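Local coordinates for protein D-aminoacyl-tRNA deacylase 1 (Homo sapiens, PDB 2OKV) that removes D-amino acids from mischarged D-aminoacyl-tRNAs and glycine from mischarged tRNA(Ala), and may also take part in DNA replication, at residues B[42-46]-B[108-113]; B[12-16]-B[129-134]. One frame throughout, in Å; residues are numbered along the deposited sequence.

Contact 1: residues B[42-46]-B[108-113]; sequences LEHMV and SFLEQL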
ATOM      1  N   LEU B  42     -10.993 -14.611   7.731  1.00 37.67           N
ATOM      2  CA  LEU B  42     -11.451 -14.523   6.344  1.00 37.80           C
ATOM      3  C   LEU B  42     -12.766 -13.739   6.282  1.00 37.79           C
ATOM      4  O   LEU B  42     -12.856 -12.750   5.560  1.00 37.97           O
ATOM      5  CB  LEU B  42     -11.639 -15.931   5.769  1.00 37.37           C
ATOM      6  CG  LEU B  42     -12.001 -16.154   4.297  1.00 38.33           C
ATOM      7  CD1 LEU B  42     -11.705 -17.608   3.933  1.00 34.37           C
ATOM      8  CD2 LEU B  42     -13.480 -15.813   4.014  1.00 37.14           C
ATOM      9  N   GLU B  43     -13.763 -14.184   7.046  1.00 37.91           N
ATOM     10  CA  GLU B  43     -15.091 -13.537   7.077  1.00 38.22           C
ATOM     11  C   GLU B  43     -15.055 -12.107   7.617  1.00 38.08           C
ATOM     12  O   GLU B  43     -15.723 -11.210   7.081  1.00 37.14           O
ATOM     13  CB  GLU B  43     -16.093 -14.404   7.846  1.00 37.96           C
ATOM     14  CG  GLU B  43     -16.379 -15.705   7.094  1.00 37.08           C
ATOM     15  CD  GLU B  43     -17.427 -16.606   7.723  1.00 38.94           C
ATOM     16  OE1 GLU B  43     -18.158 -16.148   8.627  1.00 40.18           O
ATOM     17  OE2 GLU B  43     -17.535 -17.788   7.291  1.00 36.87           O
ATOM     18  N   HIS B  44     -14.258 -11.896   8.658  1.00 38.60           N
ATOM     19  CA  HIS B  44     -14.097 -10.554   9.238  1.00 39.28           C
ATOM     20  C   HIS B  44     -13.423  -9.570   8.279  1.00 39.40           C
ATOM     21  O   HIS B  44     -13.849  -8.420   8.160  1.00 38.92           O
ATOM     22  CB  HIS B  44     -13.342 -10.636  10.566  1.00 39.75           C
ATOM     23  CG  HIS B  44     -14.188 -11.078  11.726  1.00 42.65           C
ATOM     24  ND1 HIS B  44     -14.998 -12.194  11.684  1.00 45.81           N
ATOM     25  CD2 HIS B  44     -14.336 -10.555  12.966  1.00 45.22           C
ATOM     26  CE1 HIS B  44     -15.611 -12.338  12.846  1.00 45.33           C
ATOM     27  NE2 HIS B  44     -15.224 -11.359  13.642  1.00 46.54           N
ATOM     28  N   MET B  45     -12.386 -10.020   7.580  1.00 39.59           N
ATOM     29  CA  MET B  45     -11.696  -9.163   6.612  1.00 39.89           C
ATOM     30  C   MET B  45     -12.586  -8.794   5.415  1.00 40.22           C
ATOM     31  O   MET B  45     -12.596  -7.637   4.984  1.00 40.64           O
ATOM     32  CB  MET B  45     -10.385  -9.797   6.139  1.00 39.93           C
ATOM     33  CG  MET B  45      -9.540  -8.921   5.195  1.00 41.22           C
ATOM     34  SD  MET B  45      -9.064  -7.324   5.905  1.00 42.99           S
ATOM     35  CE  MET B  45      -7.676  -7.760   6.951  1.00 43.86           C
ATOM     36  N   VAL B  46     -13.336  -9.765   4.895  1.00 39.15           N
ATOM     37  CA  VAL B  46     -14.323  -9.487   3.848  1.00 39.49           C
ATOM     38  C   VAL B  46     -15.292  -8.362   4.290  1.00 40.22           C
ATOM     39  O   VAL B  46     -15.489  -7.382   3.572  1.00 39.36           O
ATOM     40  CB  VAL B  46     -15.116 -10.739   3.484  1.00 39.67           C
ATOM     41  CG1 VAL B  46     -16.332 -10.385   2.639  1.00 40.45           C
ATOM     42  CG2 VAL B  46     -14.217 -11.740   2.726  1.00 39.51           C
ATOM     43  N   SER B 108     -10.960 -19.208  -1.458  1.00 36.82           N
ATOM     44  CA  SER B 108     -12.139 -19.175  -0.579  1.00 37.02           C
ATOM     45  C   SER B 108     -12.494 -17.735  -0.167  1.00 37.37           C
ATOM     46  O   SER B 108     -13.685 -17.359  -0.093  1.00 36.75           O
ATOM     47  CB  SER B 108     -11.932 -20.042   0.664  1.00 36.19           C
ATOM     48  OG  SER B 108     -11.849 -21.427   0.332  1.00 37.25           O
ATOM     49  N   PHE B 109     -11.458 -16.946   0.114  1.00 38.11           N
ATOM     50  CA  PHE B 109     -11.618 -15.544   0.482  1.00 39.44           C
ATOM     51  C   PHE B 109     -12.292 -14.748  -0.638  1.00 40.24           C
ATOM     52  O   PHE B 109     -13.241 -13.983  -0.391  1.00 39.96           O
ATOM     53  CB  PHE B 109     -10.251 -14.932   0.820  1.00 39.74           C
ATOM     54  CG  PHE B 109     -10.292 -13.455   0.988  1.00 42.13           C
ATOM     55  CD1 PHE B 109     -10.544 -12.894   2.245  1.00 41.67           C
ATOM     56  CD2 PHE B 109     -10.118 -12.616  -0.110  1.00 42.84           C
ATOM     57  CE1 PHE B 109     -10.612 -11.529   2.410  1.00 43.48           C
ATOM     58  CE2 PHE B 109     -10.200 -11.236   0.045  1.00 44.06           C
ATOM     59  CZ  PHE B 109     -10.449 -10.691   1.313  1.00 43.14           C
ATOM     60  N   LEU B 110     -11.801 -14.927  -1.866  1.00 40.84           N
ATOM     61  CA  LEU B 110     -12.384 -14.248  -3.031  1.00 41.97           C
ATOM     62  C   LEU B 110     -13.821 -14.669  -3.245  1.00 41.82           C
ATOM     63  O   LEU B 110     -14.660 -13.854  -3.633  1.00 41.52           O
ATOM     64  CB  LEU B 110     -11.601 -14.550  -4.304  1.00 42.49           C
ATOM     65  CG  LEU B 110     -10.397 -13.696  -4.662  1.00 45.06           C
ATOM     66  CD1 LEU B 110      -9.948 -14.193  -6.014  1.00 47.74           C
ATOM     67  CD2 LEU B 110     -10.694 -12.194  -4.722  1.00 47.88           C
ATOM     68  N   GLU B 111     -14.103 -15.947  -2.999  1.00 41.75           N
ATOM     69  CA  GLU B 111     -15.462 -16.459  -3.140  1.00 42.10           C
ATOM     70  C   GLU B 111     -16.439 -15.877  -2.101  1.00 42.43           C
ATOM     71  O   GLU B 111     -17.610 -15.636  -2.438  1.00 42.32           O
ATOM     72  CB  GLU B 111     -15.461 -18.001  -3.154  1.00 42.11           C
ATOM     73  CG  GLU B 111     -16.786 -18.670  -3.520  1.00 42.39           C
ATOM     74  CD  GLU B 111     -17.302 -18.354  -4.934  1.00 42.56           C
ATOM     75  OE1 GLU B 111     -16.572 -17.782  -5.772  1.00 43.04           O
ATOM     76  OE2 GLU B 111     -18.472 -18.685  -5.204  1.00 46.15           O
ATOM     77  N   GLN B 112     -15.984 -15.648  -0.859  1.00 42.78           N
ATOM     78  CA  GLN B 112     -16.844 -15.015   0.167  1.00 43.22           C
ATOM     79  C   GLN B 112     -17.133 -13.567  -0.225  1.00 42.38           C
ATOM     80  O   GLN B 112     -18.249 -13.085  -0.067  1.00 41.89           O
ATOM     81  CB  GLN B 112     -16.234 -15.037   1.585  1.00 43.70           C
ATOM     82  CG  GLN B 112     -17.152 -15.595   2.749  1.00 49.23           C
ATOM     83  CD  GLN B 112     -18.443 -14.813   3.062  1.00 54.67           C
ATOM     84  OE1 GLN B 112     -19.296 -14.609   2.194  1.00 57.88           O
ATOM     85  NE2 GLN B 112     -18.612 -14.427   4.336  1.00 52.47           N
ATOM     86  N   LEU B 113     -16.099 -12.884  -0.711  1.00 42.03           N
ATOM     87  CA  LEU B 113     -16.215 -11.525  -1.222  1.00 42.14           C
ATOM     88  C   LEU B 113     -17.265 -11.414  -2.320  1.00 41.88           C
ATOM     89  O   LEU B 113     -18.110 -10.521  -2.279  1.00 41.52           O
ATOM     90  CB  LEU B 113     -14.872 -11.055  -1.783  1.00 42.09           C
ATOM     91  CG  LEU B 113     -14.004  -9.942  -1.190  1.00 43.47           C
ATOM     92  CD1 LEU B 113     -13.094  -9.431  -2.289  1.00 43.21           C
ATOM     93  CD2 LEU B 113     -14.754  -8.782  -0.557  1.00 40.01           C
TER
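Apolar helix-helix packing joins residues 42-46 of helix 39-51 to residues 108-113 of helix 99-116, in a largely buried part of the subunit. The segment axes run in roughly the same direction, inclined at 46° and 9.7 Å apart at closest approach. Phe-109 lies against three side chains of the other helix: Val-46 CG2 is 3.6 Å from Phe-109 CE1, Met-45 CG 4.0 Å from the same CE1, and Leu-42 CG 4.1 Å from Phe-109 CB. Leu-42 and Val-46 are one helical turn apart, as are Phe-109 and Leu-113, the i, i+4 spacing that keeps apolar residues on one side of a helix. Leu-113, whose CD2 is 3.9 Å from Val-46 CG1, also touches Ile-122 and Cys-76 on strands 122-124 and 73-78, so the helix pair is tied to the mixed sheet of the DTD domain. Toward solvent, the flexible Gln-112 lays its methylenes over the apolar seam, CB 3.8 Å from Leu-42 CD2, while the Glu-43 carboxylate accepts a hydrogen bond from Gln-39.

Contact 2: residues B[12-16]-B[129-134]; sequences SVTVG and AYMQVH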
ATOM      1  N   SER B  12      -5.174  -2.252 -12.667  1.00 39.49           N
ATOM      2  CA  SER B  12      -5.118  -3.437 -13.516  1.00 39.39           C
ATOM      3  C   SER B  12      -3.934  -4.307 -13.163  1.00 39.55           C
ATOM      4  O   SER B  12      -3.008  -3.873 -12.478  1.00 39.49           O
ATOM      5  CB  SER B  12      -5.049  -3.047 -14.993  1.00 38.76           C
ATOM      6  OG  SER B  12      -3.916  -2.246 -15.240  1.00 40.22           O
ATOM      7  N   VAL B  13      -3.997  -5.549 -13.618  1.00 39.17           N
ATOM      8  CA  VAL B  13      -2.923  -6.508 -13.421  1.00 38.89           C
ATOM      9  C   VAL B  13      -2.496  -6.985 -14.783  1.00 39.35           C
ATOM     10  O   VAL B  13      -3.345  -7.364 -15.619  1.00 38.63           O
ATOM     11  CB  VAL B  13      -3.392  -7.703 -12.555  1.00 38.48           C
ATOM     12  CG1 VAL B  13      -2.368  -8.844 -12.555  1.00 39.51           C
ATOM     13  CG2 VAL B  13      -3.714  -7.238 -11.129  1.00 38.64           C
ATOM     14  N   THR B  14      -1.181  -6.946 -15.000  1.00 39.22           N
ATOM     15  CA  THR B  14      -0.532  -7.526 -16.179  1.00 40.33           C
ATOM     16  C   THR B  14       0.422  -8.650 -15.743  1.00 40.08           C
ATOM     17  O   THR B  14       1.030  -8.572 -14.675  1.00 39.78           O
ATOM     18  CB  THR B  14       0.272  -6.429 -16.930  1.00 39.76           C
ATOM     19  OG1 THR B  14      -0.641  -5.525 -17.570  1.00 45.21           O
ATOM     20  CG2 THR B  14       1.102  -7.017 -17.975  1.00 43.20           C
ATOM     21  N   VAL B  15       0.542  -9.685 -16.570  1.00 40.17           N
ATOM     22  CA  VAL B  15       1.556 -10.725 -16.410  1.00 41.23           C
ATOM     23  C   VAL B  15       2.296 -10.830 -17.750  1.00 41.62           C
ATOM     24  O   VAL B  15       1.720 -11.269 -18.736  1.00 41.25           O
ATOM     25  CB  VAL B  15       0.927 -12.089 -16.022  1.00 40.70           C
ATOM     26  CG1 VAL B  15       1.955 -13.261 -16.127  1.00 41.57           C
ATOM     27  CG2 VAL B  15       0.310 -12.017 -14.640  1.00 41.96           C
ATOM     28  N   GLY B  16       3.545 -10.371 -17.778  1.00 42.31           N
ATOM     29  CA  GLY B  16       4.370 -10.378 -18.984  1.00 43.15           C
ATOM     30  C   GLY B  16       3.865  -9.459 -20.079  1.00 44.09           C
ATOM     31  O   GLY B  16       4.136  -9.674 -21.252  1.00 43.91           O
ATOM     32  N   ALA B 129       1.777 -15.702  -9.900  1.00 43.82           N
ATOM     33  CA  ALA B 129       2.494 -15.134 -11.038  1.00 42.54           C
ATOM     34  C   ALA B 129       3.266 -13.883 -10.687  1.00 41.34           C
ATOM     35  O   ALA B 129       2.977 -13.216  -9.705  1.00 40.24           O
ATOM     36  CB  ALA B 129       1.515 -14.845 -12.180  1.00 42.67           C
ATOM     37  N   TYR B 130       4.254 -13.573 -11.508  1.00 40.31           N
ATOM     38  CA  TYR B 130       4.968 -12.319 -11.385  1.00 39.90           C
ATOM     39  C   TYR B 130       4.154 -11.260 -12.126  1.00 39.54           C
ATOM     40  O   TYR B 130       4.097 -11.244 -13.361  1.00 39.00           O
ATOM     41  CB  TYR B 130       6.381 -12.474 -11.935  1.00 40.27           C
ATOM     42  CG  TYR B 130       7.242 -11.235 -11.927  1.00 41.16           C
ATOM     43  CD1 TYR B 130       7.052 -10.218 -10.989  1.00 41.49           C
ATOM     44  CD2 TYR B 130       8.286 -11.099 -12.837  1.00 43.54           C
ATOM     45  CE1 TYR B 130       7.853  -9.090 -10.980  1.00 41.26           C
ATOM     46  CE2 TYR B 130       9.096  -9.960 -12.839  1.00 43.42           C
ATOM     47  CZ  TYR B 130       8.874  -8.972 -11.899  1.00 41.57           C
ATOM     48  OH  TYR B 130       9.670  -7.856 -11.898  1.00 41.66           O
ATOM     49  N   MET B 131       3.520 -10.388 -11.350  1.00 38.19           N
ATOM     50  CA  MET B 131       2.557  -9.444 -11.880  1.00 38.91           C
ATOM     51  C   MET B 131       3.097  -8.040 -11.814  1.00 39.04           C
ATOM     52  O   MET B 131       3.930  -7.722 -10.959  1.00 39.50           O
ATOM     53  CB  MET B 131       1.278  -9.452 -11.030  1.00 38.08           C
ATOM     54  CG  MET B 131       0.491 -10.741 -11.039  1.00 38.78           C
ATOM     55  SD  MET B 131      -0.796 -10.738  -9.807  1.00 41.27           S
ATOM     56  CE  MET B 131       0.001 -11.616  -8.454  1.00 39.15           C
ATOM     57  N   GLN B 132       2.583  -7.192 -12.698  1.00 38.83           N
ATOM     58  CA  GLN B 132       2.626  -5.756 -12.513  1.00 37.86           C
ATOM     59  C   GLN B 132       1.226  -5.342 -12.156  1.00 38.54           C
ATOM     60  O   GLN B 132       0.298  -5.598 -12.906  1.00 38.87           O
ATOM     61  CB  GLN B 132       3.063  -5.047 -13.795  1.00 37.34           C
ATOM     62  CG  GLN B 132       4.427  -5.509 -14.310  1.00 37.54           C
ATOM     63  CD  GLN B 132       5.551  -5.130 -13.370  1.00 37.73           C
ATOM     64  OE1 GLN B 132       5.694  -3.966 -13.010  1.00 37.10           O
ATOM     65  NE2 GLN B 132       6.336  -6.102 -12.954  1.00 35.27           N
ATOM     66  N   VAL B 133       1.071  -4.730 -10.984  1.00 38.44           N
ATOM     67  CA  VAL B 133      -0.211  -4.247 -10.541  1.00 38.72           C
ATOM     68  C   VAL B 133      -0.186  -2.740 -10.723  1.00 39.42           C
ATOM     69  O   VAL B 133       0.526  -2.037  -9.999  1.00 38.85           O
ATOM     70  CB  VAL B 133      -0.490  -4.660  -9.065  1.00 38.76           C
ATOM     71  CG1 VAL B 133      -1.947  -4.343  -8.691  1.00 38.78           C
ATOM     72  CG2 VAL B 133      -0.187  -6.193  -8.898  1.00 38.48           C
ATOM     73  N   HIS B 134      -0.914  -2.269 -11.737  1.00 40.00           N
ATOM     74  CA  HIS B 134      -0.982  -0.851 -12.055  1.00 41.25           C
ATOM     75  C   HIS B 134      -2.053  -0.242 -11.159  1.00 41.19           C
ATOM     76  O   HIS B 134      -3.204  -0.617 -11.225  1.00 40.91           O
ATOM     77  CB  HIS B 134      -1.324  -0.643 -13.542  1.00 42.04           C
ATOM     78  CG  HIS B 134      -0.265  -1.139 -14.486  1.00 44.01           C
ATOM     79  ND1 HIS B 134      -0.016  -2.480 -14.697  1.00 48.49           N
ATOM     80  CD2 HIS B 134       0.602  -0.471 -15.279  1.00 46.73           C
ATOM     81  CE1 HIS B 134       0.967  -2.618 -15.569  1.00 47.78           C
ATOM     82  NE2 HIS B 134       1.352  -1.412 -15.948  1.00 49.04           N
TER
HETATM   83  O   HOH W   1       4.529  -9.120 -15.350  1.00 45.21           O
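Ala-129 leads into the strand pairing, its small CB fitting 3.9 Å from Val-15 CG2. At Tyr-130 the direct ladder is replaced by a water, which donates to Tyr-130 O and accepts from Gly-16 N, both at 2.9 Å; the tyrosine hydroxyl is hydrogen-bonded to Asp-138 of the second subunit. Met-131 runs its flexible chain alongside Val-13 and Val-15, its SD 3.7 Å from Val-13 CG1. Gln-132 forms an antiparallel hydrogen-bonded pair with Thr-14: Thr-14 N to Gln-132 O and Gln-132 N to Thr-14 O are both 2.9 Å. The Gln-132 side-chain amide hydrogen-bonds to Gln-136 and Asp-138 of the second subunit. Val-133 makes a non-hydrogen-bonded pair with Val-13, beta-branched residues well suited to an extended backbone. His-134 forms the next hydrogen-bonded pair, with Ser-12: Ser-12 N to His-134 O is 2.9 Å, His-134 N to Ser-12 O 2.7 Å. Residues 131-134 also pair with a strand of the second subunit, extending the sheet across the dimer, and Tyr-130 and Met-131 pack on its Gly-139 and Pro-140, the presumed chirality-selecting Gly-cisPro motif. Backbone bonding thus fixes the strand register, while alternating side chains give one apolar face and one polar face.

Overall arrangement
The two contacts lie on opposite sides of the chain's centre, about 22 Å apart between centres, and share no helix or strand. Contact 1 is the more buried and joins two helices through side-chain packing; contact 2 is partly buried and joins two strands chiefly through backbone hydrogen bonds, with polar groups on one face. In sequence, contact 1 is nested within the loop closed by contact 2. Both reach strand 73-78, contact 1 through Leu-113 and contact 2 through Val-13 and Met-131. They differ in their place in the dimer: the second subunit leaves 42-46 and 108-113 untouched, whereas it borders 129-134 directly.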